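Scarecrow-like protein 3 (Arabidopsis thaliana, PDB 6KPB) probably acts as a transcription factor in plant development and binds zinc finger proteins such as JACKDAW. Local coordinates at residues 339-345 / 479-483. Sequence-based numbering, arbitrary orientation.
Sequences WGLSPKV and AWRCR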
loop_
_atom_site.group_PDB
_atom_site.type_symbol
_atom_site.label_atom_id
_atom_site.label_comp_id
_atom_site.label_asym_id
_atom_site.label_seq_id
_atom_site.Cartn_x
_atom_site.Cartn_y
_atom_site.Cartn_z
ATOM N N TRP A 339 16.629 21.236 28.998
ATOM C CA TRP A 339 17.115 21.750 30.274
ATOM C C TRP A 339 17.060 23.272 30.314
ATOM O O TRP A 339 16.643 23.860 31.319
ATOM C CB TRP A 339 18.539 21.258 30.529
ATOM C CG TRP A 339 19.070 21.600 31.890
ATOM C CD1 TRP A 339 18.998 20.830 33.014
ATOM C CD2 TRP A 339 19.758 22.800 32.270
ATOM N NE1 TRP A 339 19.595 21.475 34.070
ATOM C CE2 TRP A 339 20.069 22.686 33.640
ATOM C CE3 TRP A 339 20.139 23.958 31.586
ATOM C CZ2 TRP A 339 20.743 23.687 34.338
ATOM C CZ3 TRP A 339 20.809 24.951 32.282
ATOM C CH2 TRP A 339 21.105 24.808 33.643
ATOM N N GLY A 340 17.464 23.928 29.222
ATOM C CA GLY A 340 17.454 25.380 29.191
ATOM C C GLY A 340 16.068 25.977 29.324
ATOM O O GLY A 340 15.920 27.117 29.773
ATOM N N LEU A 341 15.034 25.224 28.942
ATOM C CA LEU A 341 13.666 25.696 29.115
ATOM C C LEU A 341 13.231 25.718 30.576
ATOM O O LEU A 341 12.144 26.222 30.871
ATOM C CB LEU A 341 12.703 24.828 28.302
ATOM C CG LEU A 341 12.864 24.887 26.782
ATOM C CD1 LEU A 341 11.652 24.282 26.088
ATOM C CD2 LEU A 341 13.097 26.318 26.317
ATOM N N SER A 342 14.057 25.192 31.480
ATOM C CA SER A 342 13.762 25.112 32.904
ATOM C C SER A 342 12.396 24.480 33.199
ATOM O O SER A 342 11.547 25.103 33.840
ATOM C CB SER A 342 13.846 26.493 33.545
ATOM O OG SER A 342 12.762 27.301 33.135
ATOM N N PRO A 343 12.153 23.246 32.756
ATOM C CA PRO A 343 10.889 22.597 33.120
ATOM C C PRO A 343 10.883 22.223 34.592
ATOM O O PRO A 343 11.915 21.870 35.168
ATOM C CB PRO A 343 10.855 21.357 32.223
ATOM C CG PRO A 343 12.283 21.035 31.994
ATOM C CD PRO A 343 12.975 22.371 31.902
ATOM N N LYS A 344 9.702 22.309 35.203
ATOM C CA LYS A 344 9.577 21.895 36.595
ATOM C C LYS A 344 9.613 20.379 36.726
ATOM O O LYS A 344 10.022 19.858 37.770
ATOM C CB LYS A 344 8.293 22.460 37.201
ATOM C CG LYS A 344 8.506 23.145 38.539
ATOM C CD LYS A 344 7.209 23.705 39.088
ATOM C CE LYS A 344 7.374 24.111 40.539
ATOM N NZ LYS A 344 6.128 24.703 41.093
ATOM N N VAL A 345 9.201 19.662 35.685
ATOM C CA VAL A 345 9.315 18.209 35.651
ATOM C C VAL A 345 9.360 17.764 34.196
ATOM O O VAL A 345 8.685 18.335 33.334
ATOM C CB VAL A 345 8.160 17.523 36.420
ATOM C CG1 VAL A 345 6.827 17.710 35.701
ATOM C CG2 VAL A 345 8.458 16.044 36.627
ATOM N N ALA A 479 10.626 10.291 36.004
ATOM C CA ALA A 479 10.383 11.719 36.151
ATOM C C ALA A 479 11.673 12.420 36.553
ATOM O O ALA A 479 12.471 11.878 37.326
ATOM C CB ALA A 479 9.289 11.989 37.189
ATOM N N TRP A 480 11.874 13.630 36.030
ATOM C CA TRP A 480 13.133 14.342 36.202
ATOM C C TRP A 480 12.875 15.829 36.395
ATOM O O TRP A 480 11.931 16.394 35.836
ATOM C CB TRP A 480 14.059 14.125 34.997
ATOM C CG TRP A 480 14.210 12.684 34.634
ATOM C CD1 TRP A 480 13.392 11.952 33.819
ATOM C CD2 TRP A 480 15.232 11.789 35.085
ATOM N NE1 TRP A 480 13.847 10.659 33.732
ATOM C CE2 TRP A 480 14.976 10.532 34.500
ATOM C CE3 TRP A 480 16.342 11.928 35.922
ATOM C CZ2 TRP A 480 15.788 9.425 34.727
ATOM C CZ3 TRP A 480 17.147 10.826 36.147
ATOM C CH2 TRP A 480 16.865 9.591 35.552
ATOM N N ARG A 481 13.734 16.457 37.197
ATOM C CA ARG A 481 13.714 17.893 37.425
ATOM C C ARG A 481 15.099 18.459 37.141
ATOM O O ARG A 481 16.094 17.731 37.120
ATOM C CB ARG A 481 13.306 18.239 38.861
ATOM C CG ARG A 481 14.322 17.772 39.887
ATOM C CD ARG A 481 14.086 18.382 41.253
ATOM N NE ARG A 481 15.289 19.042 41.754
ATOM C CZ ARG A 481 16.327 18.403 42.284
ATOM N NH1 ARG A 481 17.381 19.085 42.713
ATOM N NH2 ARG A 481 16.316 17.079 42.381
ATOM N N CYS A 482 15.155 19.772 36.940
ATOM C CA CYS A 482 16.406 20.432 36.590
ATOM C C CYS A 482 17.288 20.608 37.819
ATOM O O CYS A 482 16.818 21.035 38.878
ATOM C CB CYS A 482 16.127 21.787 35.945
ATOM S SG CYS A 482 15.326 21.687 34.338
ATOM N N ARG A 483 18.570 20.286 37.673
ATOM C CA ARG A 483 19.541 20.460 38.742
ATOM C C ARG A 483 20.264 21.794 38.580
ATOM O O ARG A 483 20.293 22.382 37.496
ATOM C CB ARG A 483 20.548 19.305 38.748
ATOM C CG ARG A 483 21.341 19.172 40.039
ATOM C CD ARG A 483 22.486 18.178 39.912
ATOM N NE ARG A 483 22.012 16.805 39.782
ATOM C CZ ARG A 483 22.003 16.121 38.643
ATOM N NH1 ARG A 483 22.448 16.683 37.526
ATOM N NH2 ARG A 483 21.552 14.876 38.620
#
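A helix-to-strand turn packs here against the end of the C-terminal strand, where strand 345-351, hydrogen-bonded in parallel to strand 251-257, meets strand 472-482 running antiparallel to it in the central GRAS sheet. At the C-terminal end of helix 330-340, Ser342 N still reaches Trp339 O at 2.9 Å, but Ser342 itself takes a positive phi, and Pro343 and Lys344 lead the chain into the sheet. Cys482, its CA-to-CB bond directed at the turn, packs between the helix end and Pro343. Cys482 SG lies 3.5 Å from Pro343 CD, 4.0 Å from Ser342 CA and, oblique to the indole of Trp339, 4.4 Å from the centroid of its five-membered ring. The edge of the same indole meets the strand's exit, with Trp339 CZ2 3.4 Å from Arg483 O, while Phe431 packs edge-to-face with the ring. At the sheet end, Val345 CA approaches Trp480 O to 3.2 Å in a CA-H...O contact, and Val345 CG2 touches Ala479 CB at 4.2 Å; the regular backbone pairing of these two strands appears next door, between Trp480 and Met346. Lys344 and Arg483 form salt bridges outside the contact, with Glu164 and Asp427. With no clear hydrogen bond between the two segments, sulfur-aromatic and apolar contacts of Cys482 hold the helix end, and a CA-H...O contact and van der Waals packing the strand start.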